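Long-range contact in uncharacterized ATP-binding protein MJECL15 (Methanocaldococcus jannaschii, PDB 3H92), which is of unknown function but probably binds ATP, the crystallised fragment being its C-terminal winged-helix-like domain: residues A[28-42]-A[54-68]. Sequence-based numbering, arbitrary orientation.
Sequences YEGINYDEVLEALKL and IKRKIRIFLIKENIL
Apolar side chains pack helix 33-42 against helix 56-64 in the core of this small domain, the axes 10.4 Å apart and crossing at -75°. These are the second and third helices of the chain; their steep crossing beside a small antiparallel sheet is consistent with a winged helix-turn-helix. Ala-39 sits in the middle: its CB lies 4.0 Å from Ile-58 CG2 and equally near Ile-54 CG1, and the small methyl lets the backbones come close. Ile-58 is the residue most covered by the facing segment. With CG1 beside its backbone N and the chain then extended, CD1 arrives against the CB of Glu-35. Next to Ala-39, Leu-40 CD2 touches two methyls, 3.8 Å from Leu-62 CD1 and the same from Ile-67 CG2, while Leu-42 CD1 packs on Ile-54 CG1, the two side chains running antiparallel. Phe-61 meets the loop preceding helix 33-42. Its CG stands anti to the backbone N (chi1 175°), which carries the ring out to Ile-31; CG1 of Ile-31 makes a CH-pi contact over one face, 4.2 Å from the ring centroid, and CG of Glu-65 covers the opposite face. Tyr-28 comes to the Phe-61 edge, CE1 to CE1 3.8 Å, the two planes at 71°. A serine in place of Phe-61 would probably leave Ile-31 and Tyr-28 without their aromatic partner and open a gap beneath the loop. Asn-66 closes helix 56-64 in a Schellman motif. Around this core, Leu-20 and Val-24 of helix 8-27 also touch Phe-61, and Leu-49 of strand 49-50 touches both Leu-42 and Ile-54.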
loop_
_atom_site.group_PDB
_atom_site.type_symbol
_atom_site.label_atom_id
_atom_site.label_comp_id
_atom_site.label_asym_id
_atom_site.label_seq_id
_atom_site.Cartn_x
_atom_site.Cartn_y
_atom_site.Cartn_z
ATOM N N TYR A 28 -9.068 -12.225 2.209
ATOM C CA TYR A 28 -9.743 -11.540 1.099
ATOM C C TYR A 28 -9.571 -12.295 -0.193
ATOM O O TYR A 28 -8.509 -12.234 -0.845
ATOM C CB TYR A 28 -9.331 -10.086 0.963
ATOM C CG TYR A 28 -9.542 -9.344 2.247
ATOM C CD1 TYR A 28 -8.571 -8.495 2.736
ATOM C CD2 TYR A 28 -10.692 -9.535 3.003
ATOM C CE1 TYR A 28 -8.744 -7.820 3.915
ATOM C CE2 TYR A 28 -10.870 -8.881 4.192
ATOM C CZ TYR A 28 -9.888 -8.013 4.646
ATOM O OH TYR A 28 -10.039 -7.328 5.836
ATOM N N GLU A 29 -10.644 -13.037 -0.506
ATOM C CA GLU A 29 -10.829 -13.758 -1.768
ATOM C C GLU A 29 -10.934 -12.717 -2.918
ATOM O O GLU A 29 -10.512 -12.990 -4.060
ATOM C CB GLU A 29 -12.084 -14.695 -1.709
ATOM C CG GLU A 29 -11.868 -16.152 -2.317
ATOM C CD GLU A 29 -13.159 -16.847 -2.937
ATOM O OE1 GLU A 29 -13.257 -18.108 -2.854
ATOM O OE2 GLU A 29 -14.057 -16.167 -3.527
ATOM N N GLY A 30 -11.462 -11.525 -2.603
ATOM C CA GLY A 30 -11.569 -10.431 -3.575
ATOM C C GLY A 30 -10.274 -9.764 -4.025
ATOM O O GLY A 30 -10.250 -9.140 -5.100
ATOM N N ILE A 31 -9.209 -9.866 -3.224
ATOM C CA ILE A 31 -7.956 -9.163 -3.492
ATOM C C ILE A 31 -6.854 -10.188 -3.674
ATOM O O ILE A 31 -6.611 -10.991 -2.778
ATOM C CB ILE A 31 -7.575 -8.235 -2.320
ATOM C CG1 ILE A 31 -8.791 -7.508 -1.748
ATOM C CG2 ILE A 31 -6.601 -7.201 -2.759
ATOM C CD1 ILE A 31 -9.173 -6.277 -2.507
ATOM N N ASN A 32 -6.190 -10.173 -4.834
ATOM C CA ASN A 32 -5.040 -11.024 -5.024
ATOM C C ASN A 32 -3.878 -10.393 -4.307
ATOM O O ASN A 32 -3.461 -9.281 -4.605
ATOM C CB ASN A 32 -4.638 -11.296 -6.509
ATOM C CG ASN A 32 -3.307 -12.161 -6.626
ATOM O OD1 ASN A 32 -3.210 -13.260 -6.052
ATOM N ND2 ASN A 32 -2.297 -11.650 -7.360
ATOM N N TYR A 33 -3.393 -11.153 -3.354
ATOM C CA TYR A 33 -2.142 -10.905 -2.706
ATOM C C TYR A 33 -0.966 -10.515 -3.616
ATOM O O TYR A 33 -0.240 -9.544 -3.377
ATOM C CB TYR A 33 -1.775 -12.165 -1.953
ATOM C CG TYR A 33 -0.481 -12.042 -1.219
ATOM C CD1 TYR A 33 0.724 -12.308 -1.854
ATOM C CD2 TYR A 33 -0.457 -11.649 0.112
ATOM C CE1 TYR A 33 1.932 -12.198 -1.157
ATOM C CE2 TYR A 33 0.722 -11.546 0.808
ATOM C CZ TYR A 33 1.917 -11.818 0.170
ATOM O OH TYR A 33 3.102 -11.714 0.863
ATOM N N ASP A 34 -0.746 -11.307 -4.637
ATOM C CA ASP A 34 0.420 -11.109 -5.485
ATOM C C ASP A 34 0.351 -9.768 -6.290
ATOM O O ASP A 34 1.390 -9.176 -6.588
ATOM C CB ASP A 34 0.652 -12.380 -6.373
ATOM C CG ASP A 34 1.682 -13.404 -5.741
ATOM O OD1 ASP A 34 2.385 -13.026 -4.742
ATOM O OD2 ASP A 34 1.814 -14.551 -6.300
ATOM N N GLU A 35 -0.871 -9.309 -6.577
ATOM C CA GLU A 35 -1.167 -8.022 -7.231
ATOM C C GLU A 35 -1.078 -6.869 -6.262
ATOM O O GLU A 35 -0.706 -5.771 -6.654
ATOM C CB GLU A 35 -2.604 -7.977 -7.718
ATOM C CG GLU A 35 -2.935 -8.715 -8.979
ATOM C CD GLU A 35 -4.442 -8.555 -9.312
ATOM O OE1 GLU A 35 -5.305 -9.126 -8.556
ATOM O OE2 GLU A 35 -4.762 -7.855 -10.326
ATOM N N VAL A 36 -1.497 -7.106 -5.018
ATOM C CA VAL A 36 -1.214 -6.167 -3.947
ATOM C C VAL A 36 0.285 -5.992 -3.786
ATOM O O VAL A 36 0.717 -4.848 -3.757
ATOM C CB VAL A 36 -1.917 -6.546 -2.615
ATOM C CG1 VAL A 36 -1.416 -5.684 -1.455
ATOM C CG2 VAL A 36 -3.419 -6.404 -2.786
ATOM N N LEU A 37 1.078 -7.076 -3.760
ATOM C CA LEU A 37 2.560 -6.929 -3.637
ATOM C C LEU A 37 3.088 -6.112 -4.760
ATOM O O LEU A 37 3.922 -5.232 -4.543
ATOM C CB LEU A 37 3.380 -8.226 -3.653
ATOM C CG LEU A 37 3.616 -9.106 -2.427
ATOM C CD1 LEU A 37 4.636 -10.247 -2.782
ATOM C CD2 LEU A 37 4.023 -8.317 -1.157
ATOM N N GLU A 38 2.660 -6.444 -5.975
ATOM C CA GLU A 38 3.224 -5.790 -7.156
ATOM C C GLU A 38 2.863 -4.309 -7.147
ATOM O O GLU A 38 3.743 -3.468 -7.356
ATOM C CB GLU A 38 2.854 -6.487 -8.468
ATOM C CG GLU A 38 3.747 -7.731 -8.783
ATOM C CD GLU A 38 5.274 -7.525 -8.428
ATOM O OE1 GLU A 38 5.906 -6.606 -9.016
ATOM O OE2 GLU A 38 5.824 -8.256 -7.530
ATOM N N ALA A 39 1.621 -3.997 -6.783
ATOM C CA ALA A 39 1.218 -2.609 -6.533
ATOM C C ALA A 39 2.175 -1.905 -5.575
ATOM O O ALA A 39 2.779 -0.936 -5.936
ATOM C CB ALA A 39 -0.191 -2.543 -6.018
ATOM N N LEU A 40 2.317 -2.403 -4.360
ATOM C CA LEU A 40 3.066 -1.685 -3.335
ATOM C C LEU A 40 4.523 -1.545 -3.682
ATOM O O LEU A 40 5.191 -0.575 -3.297
ATOM C CB LEU A 40 2.911 -2.400 -1.976
ATOM C CG LEU A 40 1.487 -2.252 -1.377
ATOM C CD1 LEU A 40 1.321 -2.999 -0.087
ATOM C CD2 LEU A 40 1.180 -0.814 -1.126
ATOM N N LYS A 41 5.028 -2.491 -4.432
ATOM C CA LYS A 41 6.436 -2.461 -4.782
ATOM C C LYS A 41 6.766 -1.280 -5.659
ATOM O O LYS A 41 7.917 -0.785 -5.667
ATOM C CB LYS A 41 6.848 -3.739 -5.524
ATOM C CG LYS A 41 7.052 -4.912 -4.612
ATOM C CD LYS A 41 7.233 -6.191 -5.405
ATOM C CE LYS A 41 8.593 -6.270 -6.071
ATOM N NZ LYS A 41 8.668 -7.567 -6.850
ATOM N N LEU A 42 5.767 -0.840 -6.416
ATOM C CA LEU A 42 5.980 0.338 -7.282
ATOM C C LEU A 42 6.501 1.530 -6.494
ATOM O O LEU A 42 7.137 2.436 -7.034
ATOM C CB LEU A 42 4.682 0.754 -7.959
ATOM C CG LEU A 42 4.150 -0.203 -9.002
ATOM C CD1 LEU A 42 2.898 0.422 -9.658
ATOM C CD2 LEU A 42 5.254 -0.583 -10.057
ATOM N N ILE A 54 -1.996 1.645 -10.974
ATOM C CA ILE A 54 -2.493 0.538 -10.168
ATOM C C ILE A 54 -3.943 0.264 -10.463
ATOM O O ILE A 54 -4.741 1.193 -10.651
ATOM C CB ILE A 54 -2.312 0.848 -8.651
ATOM C CG1 ILE A 54 -0.832 0.697 -8.273
ATOM C CG2 ILE A 54 -3.159 -0.062 -7.761
ATOM C CD1 ILE A 54 -0.406 1.655 -7.177
ATOM N N LYS A 55 -4.285 -1.016 -10.474
ATOM C CA LYS A 55 -5.642 -1.417 -10.672
ATOM C C LYS A 55 -6.590 -0.798 -9.639
ATOM O O LYS A 55 -6.267 -0.643 -8.437
ATOM C CB LYS A 55 -5.740 -2.945 -10.702
ATOM C CG LYS A 55 -5.339 -3.580 -12.078
ATOM C CD LYS A 55 -6.212 -4.826 -12.491
ATOM C CE LYS A 55 -6.669 -4.795 -14.035
ATOM N NZ LYS A 55 -7.660 -5.887 -14.473
ATOM N N ARG A 56 -7.743 -0.380 -10.139
ATOM C CA ARG A 56 -8.735 0.327 -9.338
ATOM C C ARG A 56 -9.102 -0.433 -8.080
ATOM O O ARG A 56 -9.049 0.105 -6.987
ATOM C CB ARG A 56 -9.981 0.558 -10.192
ATOM C CG ARG A 56 -11.224 1.017 -9.467
ATOM C CD ARG A 56 -12.523 0.408 -10.141
ATOM N NE ARG A 56 -12.421 -1.045 -10.393
ATOM C CZ ARG A 56 -13.376 -1.810 -10.934
ATOM N NH1 ARG A 56 -14.551 -1.293 -11.292
ATOM N NH2 ARG A 56 -13.156 -3.117 -11.125
ATOM N N LYS A 57 -9.479 -1.693 -8.226
ATOM C CA LYS A 57 -9.924 -2.445 -7.088
ATOM C C LYS A 57 -8.844 -2.368 -6.002
ATOM O O LYS A 57 -9.139 -2.237 -4.815
ATOM C CB LYS A 57 -10.165 -3.896 -7.482
ATOM C CG LYS A 57 -11.605 -4.280 -7.826
ATOM C CD LYS A 57 -11.807 -5.867 -7.893
ATOM C CE LYS A 57 -12.905 -6.295 -8.961
ATOM N NZ LYS A 57 -13.014 -7.781 -9.273
ATOM N N ILE A 58 -7.584 -2.440 -6.415
ATOM C CA ILE A 58 -6.475 -2.519 -5.483
ATOM C C ILE A 58 -6.269 -1.172 -4.876
ATOM O O ILE A 58 -6.121 -1.076 -3.662
ATOM C CB ILE A 58 -5.211 -3.035 -6.161
ATOM C CG1 ILE A 58 -5.468 -4.471 -6.613
ATOM C CG2 ILE A 58 -4.037 -3.047 -5.241
ATOM C CD1 ILE A 58 -4.185 -5.242 -6.829
ATOM N N ARG A 59 -6.286 -0.123 -5.687
ATOM C CA ARG A 59 -6.129 1.217 -5.119
ATOM C C ARG A 59 -7.212 1.513 -4.117
ATOM O O ARG A 59 -6.941 2.034 -3.058
ATOM C CB ARG A 59 -6.073 2.351 -6.174
ATOM C CG ARG A 59 -7.419 2.937 -6.552
ATOM C CD ARG A 59 -7.315 4.234 -7.230
ATOM N NE ARG A 59 -8.134 4.279 -8.433
ATOM C CZ ARG A 59 -7.699 4.016 -9.680
ATOM N NH1 ARG A 59 -8.562 4.153 -10.674
ATOM N NH2 ARG A 59 -6.434 3.612 -9.974
ATOM N N ILE A 60 -8.439 1.194 -4.469
ATOM C CA ILE A 60 -9.534 1.447 -3.606
ATOM C C ILE A 60 -9.314 0.783 -2.250
ATOM O O ILE A 60 -9.505 1.384 -1.198
ATOM C CB ILE A 60 -10.800 0.913 -4.250
ATOM C CG1 ILE A 60 -11.291 1.878 -5.307
ATOM C CG2 ILE A 60 -11.897 0.761 -3.237
ATOM C CD1 ILE A 60 -12.610 1.435 -5.931
ATOM N N PHE A 61 -8.856 -0.456 -2.286
ATOM C CA PHE A 61 -8.601 -1.229 -1.086
ATOM C C PHE A 61 -7.495 -0.658 -0.214
ATOM O O PHE A 61 -7.609 -0.498 0.993
ATOM C CB PHE A 61 -8.261 -2.661 -1.518
ATOM C CG PHE A 61 -7.864 -3.544 -0.392
ATOM C CD1 PHE A 61 -8.825 -4.071 0.449
ATOM C CD2 PHE A 61 -6.513 -3.799 -0.129
ATOM C CE1 PHE A 61 -8.467 -4.877 1.535
ATOM C CE2 PHE A 61 -6.144 -4.569 0.950
ATOM C CZ PHE A 61 -7.118 -5.110 1.786
ATOM N N LEU A 62 -6.386 -0.346 -0.845
ATOM C CA LEU A 62 -5.236 0.211 -0.148
ATOM C C LEU A 62 -5.462 1.581 0.411
ATOM O O LEU A 62 -4.826 1.972 1.359
ATOM C CB LEU A 62 -4.060 0.243 -1.116
ATOM C CG LEU A 62 -3.564 -1.143 -1.525
ATOM C CD1 LEU A 62 -2.390 -0.972 -2.495
ATOM C CD2 LEU A 62 -3.149 -1.947 -0.280
ATOM N N ILE A 63 -6.355 2.325 -0.211
ATOM C CA ILE A 63 -6.769 3.619 0.305
ATOM C C ILE A 63 -7.647 3.380 1.527
ATOM O O ILE A 63 -7.426 3.979 2.591
ATOM C CB ILE A 63 -7.583 4.419 -0.791
ATOM C CG1 ILE A 63 -6.656 5.036 -1.838
ATOM C CG2 ILE A 63 -8.500 5.531 -0.176
ATOM C CD1 ILE A 63 -7.348 5.517 -3.054
ATOM N N LYS A 64 -8.681 2.545 1.353
ATOM C CA LYS A 64 -9.583 2.169 2.438
ATOM C C LYS A 64 -8.793 1.683 3.666
ATOM O O LYS A 64 -9.136 1.982 4.789
ATOM C CB LYS A 64 -10.594 1.117 1.944
ATOM C CG LYS A 64 -11.241 0.187 3.014
ATOM C CD LYS A 64 -11.989 -1.132 2.410
ATOM C CE LYS A 64 -11.506 -2.538 3.010
ATOM N NZ LYS A 64 -12.408 -3.756 2.839
ATOM N N GLU A 65 -7.714 0.977 3.440
ATOM C CA GLU A 65 -6.946 0.384 4.502
ATOM C C GLU A 65 -5.804 1.251 4.971
ATOM O O GLU A 65 -4.908 0.803 5.658
ATOM C CB GLU A 65 -6.425 -0.942 3.993
ATOM C CG GLU A 65 -7.553 -1.866 3.643
ATOM C CD GLU A 65 -8.282 -2.401 4.885
ATOM O OE1 GLU A 65 -7.824 -2.189 6.059
ATOM O OE2 GLU A 65 -9.342 -3.045 4.680
ATOM N N ASN A 66 -5.864 2.513 4.606
ATOM C CA ASN A 66 -4.896 3.554 5.029
ATOM C C ASN A 66 -3.432 3.297 4.766
ATOM O O ASN A 66 -2.566 3.714 5.536
ATOM C CB ASN A 66 -5.103 3.939 6.500
ATOM C CG ASN A 66 -6.481 4.521 6.760
ATOM O OD1 ASN A 66 -7.223 4.006 7.610
ATOM N ND2 ASN A 66 -6.851 5.556 6.012
ATOM N N ILE A 67 -3.158 2.686 3.626
ATOM C CA ILE A 67 -1.780 2.432 3.198
ATOM C C ILE A 67 -1.417 3.525 2.185
ATOM O O ILE A 67 -0.292 4.048 2.196
ATOM C CB ILE A 67 -1.665 1.047 2.601
ATOM C CG1 ILE A 67 -1.980 -0.027 3.645
ATOM C CG2 ILE A 67 -0.278 0.788 1.975
ATOM C CD1 ILE A 67 -1.004 -0.072 4.889
ATOM N N LEU A 68 -2.377 3.859 1.315
ATOM C CA LEU A 68 -2.110 4.842 0.264
ATOM C C LEU A 68 -3.032 6.025 0.421
ATOM O O LEU A 68 -4.156 5.870 0.877
ATOM C CB LEU A 68 -2.313 4.258 -1.097
ATOM C CG LEU A 68 -1.369 3.133 -1.552
ATOM C CD1 LEU A 68 -1.707 2.744 -2.971
ATOM C CD2 LEU A 68 0.122 3.514 -1.482
#